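PDB 3RFW: putative peptidyl-prolyl cis-trans isomerase Cbf2 from Campylobacter jejuni, which probably catalyses cis-trans isomerisation of peptidyl-proline bonds and is a SurA-like chaperone, probably of the periplasm. Local coordinates for residues K84-N87 against T88-I91; G212-F216 against D217-Q221. All coordinates share one frame; numbering follows the deposited sequence.

Interaction 1 of 2, residues K84-N87 against T88-I91; sequences KILN and TIKI
Thr88 folds back on Ile85 and grips its carbonyl twice. Thr88 OG1 donates to Ile85 O over 2.9 Å, in the carbonyl plane and on a lone pair. Thr88 N donates to the same Ile85 O, also at 2.9 Å, but from above that plane. The two donors therefore approach the oxygen from different directions. The hydroxyl can get there because OG1 stands between the backbone N and the carbonyl carbon of Thr88 (chi1 72°). The methyl CG2 of Thr88 then lies 3.5 Å from Lys84 O. One residue on, Ile89 N reaches Leu86 O at 3.2 Å and closes a type I beta turn from Leu86 to Ile89. The turn overlaps the C-terminal part of helix 63-86 and leads the chain toward helix 93-103. Ile89 is buried. Its CG1 packs 3.3 Å from Leu86 O and also lies against Ile85 O. Ile89 CG1 meets Leu86 CD1 more loosely, at 4.5 Å. Further out, helix 216-246 lies against the apolar side chains: Val235 touches Ile85 and Ile89, and Phe232 touches Leu86. Lys84 NZ forms a salt bridge with Asp62 of the second subunit.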
# COMPACT_ATOMS: atom_id res chain seq x y z
N LYS A 84 16.23 23.85 13.59
CA LYS A 84 17.50 24.29 14.17
C LYS A 84 18.04 23.26 15.19
O LYS A 84 19.23 22.96 15.21
CB LYS A 84 17.40 25.67 14.82
CG LYS A 84 16.80 26.76 13.94
CD LYS A 84 17.74 27.10 12.81
CE LYS A 84 17.39 28.47 12.26
NZ LYS A 84 18.38 28.89 11.24
N ILE A 85 17.16 22.68 16.00
CA ILE A 85 17.58 21.61 16.91
C ILE A 85 18.08 20.37 16.16
O ILE A 85 19.17 19.90 16.42
CB ILE A 85 16.47 21.26 17.89
CG1 ILE A 85 16.21 22.47 18.79
CG2 ILE A 85 16.85 20.03 18.72
CD1 ILE A 85 14.99 22.32 19.67
N LEU A 86 17.32 19.91 15.17
CA LEU A 86 17.78 18.79 14.34
C LEU A 86 19.18 19.02 13.75
O LEU A 86 19.99 18.09 13.67
CB LEU A 86 16.78 18.45 13.23
CG LEU A 86 17.10 17.21 12.40
CD1 LEU A 86 17.16 15.92 13.28
CD2 LEU A 86 16.10 17.06 11.26
N ASN A 87 19.51 20.27 13.43
CA ASN A 87 20.81 20.56 12.83
C ASN A 87 21.99 20.50 13.80
O ASN A 87 23.15 20.55 13.38
CB ASN A 87 20.81 21.93 12.13
CG ASN A 87 20.01 21.93 10.84
OD1 ASN A 87 19.48 22.97 10.42
ND2 ASN A 87 19.87 20.76 10.22
N THR A 88 21.71 20.45 15.11
CA THR A 88 22.80 20.28 16.07
C THR A 88 23.11 18.80 16.40
O THR A 88 23.86 18.53 17.33
CB THR A 88 22.50 20.98 17.41
OG1 THR A 88 21.49 20.25 18.11
CG2 THR A 88 22.07 22.44 17.20
N ILE A 89 22.42 17.87 15.74
CA ILE A 89 22.55 16.45 16.09
C ILE A 89 23.58 15.76 15.20
O ILE A 89 23.46 15.79 13.98
CB ILE A 89 21.22 15.69 16.05
CG1 ILE A 89 20.08 16.55 16.62
CG2 ILE A 89 21.33 14.38 16.82
CD1 ILE A 89 19.89 16.46 18.15
N LYS A 90 24.62 15.22 15.81
CA LYS A 90 25.61 14.42 15.08
C LYS A 90 26.01 13.18 15.87
O LYS A 90 26.32 13.26 17.06
CB LYS A 90 26.85 15.26 14.73
N ILE A 91 25.92 12.03 15.23
CA ILE A 91 26.46 10.82 15.81
C ILE A 91 27.83 10.56 15.19
O ILE A 91 27.97 10.42 13.97
CB ILE A 91 25.53 9.62 15.54
CG1 ILE A 91 24.05 10.04 15.67
CG2 ILE A 91 25.87 8.46 16.48
CD1 ILE A 91 23.67 10.61 17.04

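Interaction 2 of 2, residues G212-F216 against D217-Q221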
# COMPACT_ATOMS: atom_id res chain seq x y z
N GLY A 212 23.80 -16.61 9.07
CA GLY A 212 24.79 -15.71 8.48
C GLY A 212 24.95 -14.43 9.29
O GLY A 212 23.99 -13.95 9.89
N GLN A 213 26.18 -13.95 9.40
CA GLN A 213 26.47 -12.71 10.09
C GLN A 213 26.31 -11.53 9.15
O GLN A 213 26.98 -11.45 8.12
CB GLN A 213 27.90 -12.74 10.63
CG GLN A 213 28.35 -11.44 11.35
CD GLN A 213 27.65 -11.26 12.69
OE1 GLN A 213 27.67 -12.15 13.54
NE2 GLN A 213 26.94 -10.14 12.83
N ILE A 214 25.45 -10.59 9.50
CA ILE A 214 25.42 -9.30 8.80
C ILE A 214 26.59 -8.41 9.18
O ILE A 214 26.95 -8.30 10.35
CB ILE A 214 24.05 -8.59 9.02
CG1 ILE A 214 22.92 -9.51 8.57
CG2 ILE A 214 24.00 -7.28 8.24
CD1 ILE A 214 21.52 -9.13 9.07
N LYS A 215 27.26 -7.86 8.17
CA LYS A 215 28.45 -7.04 8.37
C LYS A 215 28.10 -5.58 8.68
O LYS A 215 27.11 -5.05 8.19
CB LYS A 215 29.35 -7.07 7.12
CG LYS A 215 30.37 -8.24 7.08
CD LYS A 215 30.95 -8.46 5.68
CE LYS A 215 31.69 -9.80 5.57
NZ LYS A 215 32.88 -9.76 4.65
N PHE A 216 29.02 -4.91 9.38
CA PHE A 216 28.86 -3.53 9.80
C PHE A 216 28.52 -2.62 8.61
O PHE A 216 27.58 -1.83 8.67
CB PHE A 216 30.12 -3.03 10.51
CG PHE A 216 30.06 -1.58 10.96
CD1 PHE A 216 29.07 -1.15 11.84
CD2 PHE A 216 31.05 -0.67 10.58
CE1 PHE A 216 29.05 0.16 12.31
CE2 PHE A 216 31.03 0.64 11.03
CZ PHE A 216 30.01 1.06 11.90
N ASP A 217 29.27 -2.77 7.52
CA ASP A 217 29.02 -1.95 6.34
C ASP A 217 27.62 -2.08 5.75
O ASP A 217 27.12 -1.16 5.12
CB ASP A 217 30.09 -2.19 5.27
CG ASP A 217 31.35 -1.37 5.52
OD1 ASP A 217 31.85 -0.73 4.57
OD2 ASP A 217 31.79 -1.29 6.69
N GLU A 218 26.98 -3.21 5.98
CA GLU A 218 25.65 -3.43 5.47
C GLU A 218 24.63 -2.62 6.26
O GLU A 218 23.64 -2.16 5.71
CB GLU A 218 25.31 -4.92 5.51
CG GLU A 218 26.39 -5.83 4.88
CD GLU A 218 25.94 -7.30 4.76
OE1 GLU A 218 26.69 -8.19 5.25
OE2 GLU A 218 24.84 -7.55 4.20
N VAL A 219 24.86 -2.47 7.56
CA VAL A 219 23.84 -1.93 8.45
C VAL A 219 24.20 -0.56 9.05
O VAL A 219 23.44 -0.02 9.85
CB VAL A 219 23.54 -2.92 9.60
CG1 VAL A 219 22.61 -2.29 10.57
CG2 VAL A 219 22.91 -4.19 9.06
N LYS A 220 25.38 -0.03 8.73
CA LYS A 220 25.90 1.11 9.50
C LYS A 220 25.09 2.39 9.31
O LYS A 220 24.90 3.14 10.27
CB LYS A 220 27.40 1.36 9.27
CG LYS A 220 27.73 1.89 7.90
CD LYS A 220 29.23 1.94 7.65
CE LYS A 220 29.54 1.53 6.19
NZ LYS A 220 30.41 2.52 5.47
N GLN A 221 24.58 2.62 8.10
CA GLN A 221 23.78 3.81 7.83
C GLN A 221 22.46 3.74 8.58
O GLN A 221 22.11 4.68 9.28
CB GLN A 221 23.52 4.00 6.33
CG GLN A 221 24.50 4.97 5.65
CD GLN A 221 24.55 6.35 6.29
OE1 GLN A 221 23.55 6.88 6.78
NE2 GLN A 221 25.73 6.95 6.26
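Lys215 and Glu218 clasp each other across the first turn of helix 216-246, with Lys215 in the N-cap position. Glu218 supplies the side-chain half of a capping box; its own N goes to the backbone O of Lys215, not to a side-chain acceptor. The chain arrives here from strand 199-213. Asp217 comes first in the helical segment. Its OD2 lies 4.0 Å from Phe216 CD2, with the carboxylate and ring planes 67° apart. Glu218 follows. Its backbone N donates to Lys215 O at 2.9 Å. Its side chain turns back, and OE1 accepts from Lys215 N at 3.0 Å. That bond is nearly straight, with an angle of 167° at the hydrogen, but it meets OE1 from above the carboxylate plane. CG of Glu218 is anti to its own carbonyl carbon, and the chain runs extended from there to the start of the helix. The positive end of the helix dipole would probably favour the ionised carboxylate. Val219 N donates to Phe216 O, and more weakly to Lys215 O. Its CG2 presses against Ile214 CG2 at 3.4 Å, tighter than usual for two methyl groups; the side chains cross at about a right angle. Lys220 CB lies over one face of the Phe216 ring. The ring is swung there with CG anti to the backbone N of Phe216 (chi1 179°). It also packs on Val96 and Lys97 of helix 93-103 and meets the ring of Tyr100. Tyr100 OH in turn hydrogen-bonds to Ile214 O, which ties the approach to the helix to its neighbour. The Lys220 chain bends so that NZ makes a long salt bridge with Asp217 OD1. Lys220 CB makes a CH-pi contact, 3.8 Å from the centroid of the Phe216 ring and offset toward the rim.

Both interactions are surface contacts at the ends of helices. Interaction 1 lies at the C-terminal end of helix 63-86, and interaction 2 opens helix 216-246. That long helix links the two: it begins in interaction 2, and farther along it packs against the apolar side chains of interaction 1. Helix 93-103 follows interaction 1 in the chain and also carries residues that touch interaction 2. The centres are about 25 Å apart, and the nearest atoms about 8 Å. Their chemistry differs. A hydroxyl joins the backbone in interaction 1, whereas a carboxylate and an aromatic face serve interaction 2. Interaction 1 includes a buried residue and reaches the second subunit; interaction 2 does neither.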